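PDB 2JEP: xyloglucanase from Paenibacillus pabuli, which hydrolyses xyloglucan of the plant cell wall as a glycoside hydrolase of family 5, probably cutting within the glucan backbone. Local coordinates for residues G277-W282 with K291-G296; D299-Q304 with K345-K350. One frame throughout, in Å; residues are numbered along the deposited sequence. Where two conformers were deposited one is given.

In the fold
Both contacts belong to an eight-stranded TIM barrel and follow one another along the chain without nesting or crossing. After barrel strand 259-265 and helix 269-272 the chain enters a long loop, and contact 1 (277-282 with 291-296) closes that loop on itself before helix 298-313 begins. Contact 2 then spans strand 319-324, joining helix 298-313 to helix 336-353, which leads into strand 357-362. The two meet directly: the Trp282 ring, CH2 foremost, packs on CB of Ala346 at 3.6 Å, and Trp295 meets Tyr300 edge-to-face. The loop is thereby tied to both helices of contact 2.

Contact 1: G277-W282 with K291-G296; sequences GNITQW and KKSTWG
The backbones of Ile279 and Lys291 approach to 4.6 Å between their CA atoms, and the two segments run 56° apart. They are two arms of the long loop between helix 269-272 and helix 298-313, beyond barrel strand 259-265 of the TIM barrel. Lys291 O joins them, accepting from two successive amides: Thr280 N at 2.9 Å and Gln281 N, which reach it from opposite faces of its carbonyl plane, the second bond being the more bent (135° at the hydrogen). Ile279 puts CG2 against Ser293 OG and Lys291 O, while CD1 lies over the carbonyl of Lys292. The Lys291 side chain, in the conformer given, is extended beyond CG and crosses Thr280 and Gln281 obliquely, its CB 3.5 Å from Thr280 OG1. Asp333 OD2 takes hydrogen bonds from Thr280 OG1 and Gln281 NE2, while Gln281 OE1 is gripped by Ser286 OG and the backbone amides of Thr287 and Asn288. One water bridges the backbones, donating to Gln281 O at 2.8 Å and accepting from Ser293 N; Ser293 OG is hydrogen-bonded to Asp270 of helix 269-272. Trp282 has CG anti to its backbone N, and its indole lies at the far end of the second arm, where Tyr343 meets it edge-to-face. A leucine in place of Trp282 would probably leave Gly296 O without its indole donor and open a gap beside Ala346. The positive phi of Gly296 favours glycine, and a CB there would crowd Trp295 CE3. Trp282 NE1 reaches Gly296 O at 3.0 Å, nearly straight at 162°, with the oxygen at the edge of the indole, close to its plane.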
loop_
_atom_site.group_PDB
_atom_site.type_symbol
_atom_site.label_atom_id
_atom_site.label_comp_id
_atom_site.label_asym_id
_atom_site.label_seq_id
_atom_site.Cartn_x
_atom_site.Cartn_y
_atom_site.Cartn_z
ATOM N N GLY A 277 7.377 21.506 -12.684
ATOM C CA GLY A 277 8.782 21.701 -12.331
ATOM C C GLY A 277 9.059 22.724 -11.269
ATOM O O GLY A 277 10.209 23.119 -11.092
ATOM N N ASN A 278 8.035 23.105 -10.504
ATOM C CA ASN A 278 8.256 24.134 -9.475
ATOM C C ASN A 278 9.321 23.678 -8.470
ATOM O O ASN A 278 10.212 24.449 -8.097
ATOM C CB ASN A 278 6.972 24.463 -8.712
ATOM C CG ASN A 278 5.882 25.066 -9.583
ATOM O OD1 ASN A 278 6.139 25.530 -10.698
ATOM N ND2 ASN A 278 4.651 25.112 -9.032
ATOM N N ILE A 279 9.216 22.433 -8.006
ATOM C CA ILE A 279 10.104 21.876 -6.988
ATOM C C ILE A 279 10.641 20.551 -7.529
ATOM O O ILE A 279 9.881 19.614 -7.813
ATOM C CB ILE A 279 9.358 21.630 -5.660
ATOM C CG1 ILE A 279 8.747 22.927 -5.114
ATOM C CG2 ILE A 279 10.289 20.966 -4.645
ATOM C CD1 ILE A 279 9.749 24.055 -4.775
ATOM N N THR A 280 11.967 20.478 -7.652
ATOM C CA THR A 280 12.633 19.343 -8.259
ATOM C C THR A 280 13.765 18.758 -7.398
ATOM O O THR A 280 14.435 17.821 -7.827
ATOM C CB THR A 280 13.198 19.753 -9.628
ATOM O OG1 THR A 280 14.041 20.889 -9.429
ATOM C CG2 THR A 280 12.075 20.096 -10.618
ATOM N N GLN A 281 13.956 19.300 -6.189
ATOM C CA GLN A 281 15.036 18.876 -5.317
ATOM C C GLN A 281 14.501 18.715 -3.905
ATOM O O GLN A 281 13.474 19.278 -3.558
ATOM C CB GLN A 281 16.194 19.893 -5.339
ATOM C CG GLN A 281 16.593 20.300 -6.763
ATOM C CD GLN A 281 17.834 21.127 -6.821
ATOM O OE1 GLN A 281 18.408 21.541 -5.796
ATOM N NE2 GLN A 281 18.279 21.384 -8.036
ATOM N N TRP A 282 15.223 17.950 -3.100
ATOM C CA TRP A 282 14.833 17.625 -1.738
ATOM C C TRP A 282 16.072 17.300 -0.911
ATOM O O TRP A 282 16.992 16.656 -1.396
ATOM C CB TRP A 282 13.894 16.396 -1.738
ATOM C CG TRP A 282 13.382 16.042 -0.368
ATOM C CD1 TRP A 282 12.258 16.555 0.236
ATOM C CD2 TRP A 282 13.989 15.167 0.587
ATOM N NE1 TRP A 282 12.137 16.030 1.498
ATOM C CE2 TRP A 282 13.196 15.203 1.745
ATOM C CE3 TRP A 282 15.137 14.365 0.585
ATOM C CZ2 TRP A 282 13.485 14.435 2.860
ATOM C CZ3 TRP A 282 15.434 13.642 1.699
ATOM C CH2 TRP A 282 14.614 13.686 2.825
ATOM N N LYS A 291 14.488 25.583 -6.129
ATOM C CA LYS A 291 13.978 24.311 -6.628
ATOM C C LYS A 291 13.695 23.310 -5.510
ATOM O O LYS A 291 13.422 22.145 -5.776
ATOM C CB LYS A 291 14.953 23.747 -7.661
ATOM C CG LYS A 291 15.237 24.731 -8.808
ATOM C CD LYS A 291 16.192 24.130 -9.858
ATOM C CE LYS A 291 16.543 25.103 -10.964
ATOM N NZ LYS A 291 17.326 24.458 -12.066
ATOM N N LYS A 292 13.762 23.777 -4.262
ATOM C CA LYS A 292 13.626 22.948 -3.062
ATOM C C LYS A 292 12.418 23.454 -2.285
ATOM O O LYS A 292 12.183 24.673 -2.219
ATOM C CB LYS A 292 14.884 23.089 -2.199
ATOM C CG LYS A 292 14.934 22.210 -0.988
ATOM C CD LYS A 292 16.160 22.549 -0.117
ATOM C CE LYS A 292 16.362 21.542 0.965
ATOM N NZ LYS A 292 17.545 21.868 1.854
ATOM N N SER A 293 11.653 22.552 -1.675
ATOM C CA SER A 293 10.519 22.975 -0.856
ATOM C C SER A 293 11.015 23.792 0.341
ATOM O O SER A 293 12.196 23.771 0.686
ATOM C CB SER A 293 9.752 21.756 -0.334
ATOM O OG SER A 293 9.445 20.844 -1.372
ATOM N N THR A 294 10.087 24.478 0.998
ATOM C CA THR A 294 10.412 25.255 2.201
ATOM C C THR A 294 10.076 24.499 3.480
ATOM O O THR A 294 10.301 25.014 4.575
ATOM C CB THR A 294 9.689 26.595 2.191
ATOM O OG1 THR A 294 8.304 26.372 1.980
ATOM C CG2 THR A 294 10.252 27.484 1.081
ATOM N N TRP A 295 9.570 23.271 3.349
ATOM C CA TRP A 295 9.169 22.458 4.482
ATOM C C TRP A 295 9.281 20.980 4.019
ATOM O O TRP A 295 9.615 20.702 2.867
ATOM C CB TRP A 295 7.734 22.798 4.926
ATOM C CG TRP A 295 6.712 22.352 3.910
ATOM C CD1 TRP A 295 6.395 22.982 2.745
ATOM C CD2 TRP A 295 5.929 21.138 3.929
ATOM N NE1 TRP A 295 5.460 22.258 2.043
ATOM C CE2 TRP A 295 5.154 21.125 2.749
ATOM C CE3 TRP A 295 5.794 20.077 4.834
ATOM C CZ2 TRP A 295 4.266 20.088 2.440
ATOM C CZ3 TRP A 295 4.926 19.053 4.512
ATOM C CH2 TRP A 295 4.165 19.069 3.327
ATOM N N GLY A 296 9.042 20.064 4.942
ATOM C CA GLY A 296 8.946 18.663 4.565
ATOM C C GLY A 296 10.274 17.958 4.356
ATOM O O GLY A 296 10.348 16.934 3.664
HETATM O O HOH W 1 11.836 19.587 -1.338
#

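Contact 2: D299-Q304 with K345-K350; sequences DYLESQ and KAVTAK
Glu302 OE1 is held by two lysines of helix 336-353: Lys350 NZ, at 2.8 Å in a salt bridge, and Lys353. Lys350 uses the anti lone pair of this oxygen, the one turned away from OE2, and OE2 is hydrogen-bonded to Tyr354 OH. With both oxygens engaged, rotation of the carboxylate is probably restricted, and two nearby positive charges are likely to favour its ionised form. The side chains of Glu302 and Lys350 cross at about a right angle. Bends at chi2 and chi3 of Lys350 (64° and 71°) fold its chain over the backbone of helix 298-313, with CE 3.6 Å from Glu302 CA. The methylenes are also part of the apolar contact: Lys350 CG lies 4.0 Å from Leu301 CG as the two side chains slide past each other in opposite directions. Leu301 points toward the opposing helix and sends its two methyls to different places. CD2 rests on the backbone of Ala346, 3.6 Å from its O, and meets Ala346 CB at 3.9 Å; CD1 approaches Val347 CG2 at 4.2 Å. Deeper in, Leu301 touches Tyr265 of strand 259-265 and Val347 touches Phe324 of strand 319-324, so this apolar layer continues into the barrel wall. The local axes run in the same general direction, 10.4 Å apart at a crossing angle of -28°. Such side-by-side helices, linked through the intervening strand 319-324 and lying outside a closed parallel sheet, are typical of the repeated beta-alpha units of a TIM barrel.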
loop_
_atom_site.group_PDB
_atom_site.type_symbol
_atom_site.label_atom_id
_atom_site.label_comp_id
_atom_site.label_asym_id
_atom_site.label_seq_id
_atom_site.Cartn_x
_atom_site.Cartn_y
_atom_site.Cartn_z
ATOM N N ASP A 299 13.907 16.724 8.844
ATOM C CA ASP A 299 13.311 16.892 10.169
ATOM C C ASP A 299 11.844 16.487 10.217
ATOM O O ASP A 299 11.384 15.875 11.197
ATOM C CB ASP A 299 13.522 18.315 10.726
ATOM C CG ASP A 299 13.150 19.458 9.734
ATOM O OD1 ASP A 299 12.777 19.215 8.554
ATOM O OD2 ASP A 299 13.207 20.655 10.170
ATOM N N TYR A 300 11.130 16.819 9.162
ATOM C CA TYR A 300 9.716 16.450 9.043
ATOM C C TYR A 300 9.539 14.953 8.889
ATOM O O TYR A 300 8.703 14.332 9.546
ATOM C CB TYR A 300 9.093 17.212 7.880
ATOM C CG TYR A 300 7.628 16.945 7.714
ATOM C CD1 TYR A 300 6.713 17.562 8.524
ATOM C CD2 TYR A 300 7.165 16.098 6.739
ATOM C CE1 TYR A 300 5.359 17.326 8.375
ATOM C CE2 TYR A 300 5.806 15.838 6.586
ATOM C CZ TYR A 300 4.912 16.470 7.386
ATOM O OH TYR A 300 3.570 16.200 7.228
ATOM N N LEU A 301 10.364 14.348 8.045
ATOM C CA LEU A 301 10.335 12.912 7.861
ATOM C C LEU A 301 10.574 12.199 9.200
ATOM O O LEU A 301 9.866 11.242 9.542
ATOM C CB LEU A 301 11.384 12.518 6.824
ATOM C CG LEU A 301 11.677 11.039 6.628
ATOM C CD1 LEU A 301 10.422 10.248 6.221
ATOM C CD2 LEU A 301 12.775 10.873 5.604
ATOM N N GLU A 302 11.567 12.668 9.943
ATOM C CA GLU A 302 11.828 12.127 11.285
ATOM C C GLU A 302 10.612 12.195 12.210
ATOM O O GLU A 302 10.249 11.187 12.838
ATOM C CB GLU A 302 13.039 12.858 11.883
ATOM C CG GLU A 302 13.241 12.676 13.389
ATOM C CD GLU A 302 13.551 11.268 13.837
ATOM O OE1 GLU A 302 14.163 10.481 13.064
ATOM O OE2 GLU A 302 13.178 10.929 14.997
ATOM N N SER A 303 9.999 13.367 12.319
ATOM C CA SER A 303 8.832 13.564 13.191
ATOM C C SER A 303 7.674 12.662 12.777
ATOM O O SER A 303 6.997 12.048 13.604
ATOM C CB SER A 303 8.366 15.027 13.122
ATOM O OG SER A 303 7.237 15.256 13.961
ATOM N N GLN A 304 7.416 12.617 11.475
ATOM C CA GLN A 304 6.320 11.825 10.973
ATOM C C GLN A 304 6.484 10.350 11.306
ATOM O O GLN A 304 5.573 9.696 11.816
ATOM C CB GLN A 304 6.192 12.028 9.462
ATOM C CG GLN A 304 5.651 13.379 9.083
ATOM C CD GLN A 304 4.182 13.473 9.282
ATOM O OE1 GLN A 304 3.428 12.789 8.574
ATOM N NE2 GLN A 304 3.765 14.269 10.241
ATOM N N LYS A 345 16.274 6.964 -0.355
ATOM C CA LYS A 345 17.165 6.474 0.689
ATOM C C LYS A 345 16.729 6.966 2.055
ATOM O O LYS A 345 16.734 6.200 3.026
ATOM C CB LYS A 345 18.611 6.906 0.411
ATOM C CG LYS A 345 19.593 6.398 1.439
ATOM C CD LYS A 345 21.022 6.596 0.976
ATOM C CE LYS A 345 22.002 6.100 2.032
ATOM N NZ LYS A 345 23.381 6.130 1.489
ATOM N N ALA A 346 16.388 8.252 2.147
ATOM C CA ALA A 346 16.015 8.829 3.427
ATOM C C ALA A 346 14.741 8.174 3.970
ATOM O O ALA A 346 14.664 7.834 5.163
ATOM C CB ALA A 346 15.865 10.332 3.300
ATOM N N VAL A 347 13.729 7.996 3.119
ATOM C CA VAL A 347 12.478 7.395 3.585
ATOM C C VAL A 347 12.737 5.953 3.999
ATOM O O VAL A 347 12.247 5.492 5.034
ATOM C CB VAL A 347 11.367 7.506 2.505
ATOM C CG1 VAL A 347 10.152 6.661 2.893
ATOM C CG2 VAL A 347 10.990 8.976 2.246
ATOM N N THR A 348 13.506 5.220 3.181
ATOM C CA THR A 348 13.803 3.810 3.497
ATOM C C THR A 348 14.561 3.717 4.816
ATOM O O THR A 348 14.219 2.894 5.684
ATOM C CB THR A 348 14.594 3.151 2.352
ATOM O OG1 THR A 348 13.813 3.223 1.151
ATOM C CG2 THR A 348 14.921 1.726 2.663
ATOM N N ALA A 349 15.588 4.554 4.964
ATOM C CA ALA A 349 16.406 4.519 6.187
ATOM C C ALA A 349 15.577 4.904 7.396
ATOM O O ALA A 349 15.796 4.390 8.490
ATOM C CB ALA A 349 17.578 5.468 6.058
ATOM N N LYS A 350 14.632 5.832 7.233
ATOM C CA LYS A 350 13.821 6.255 8.392
ATOM C C LYS A 350 12.874 5.139 8.791
ATOM O O LYS A 350 12.627 4.912 9.981
ATOM C CB LYS A 350 13.032 7.518 8.058
ATOM C CG LYS A 350 12.427 8.200 9.280
ATOM C CD LYS A 350 13.485 8.730 10.254
ATOM C CE LYS A 350 14.211 9.927 9.695
ATOM N NZ LYS A 350 15.373 10.270 10.575
#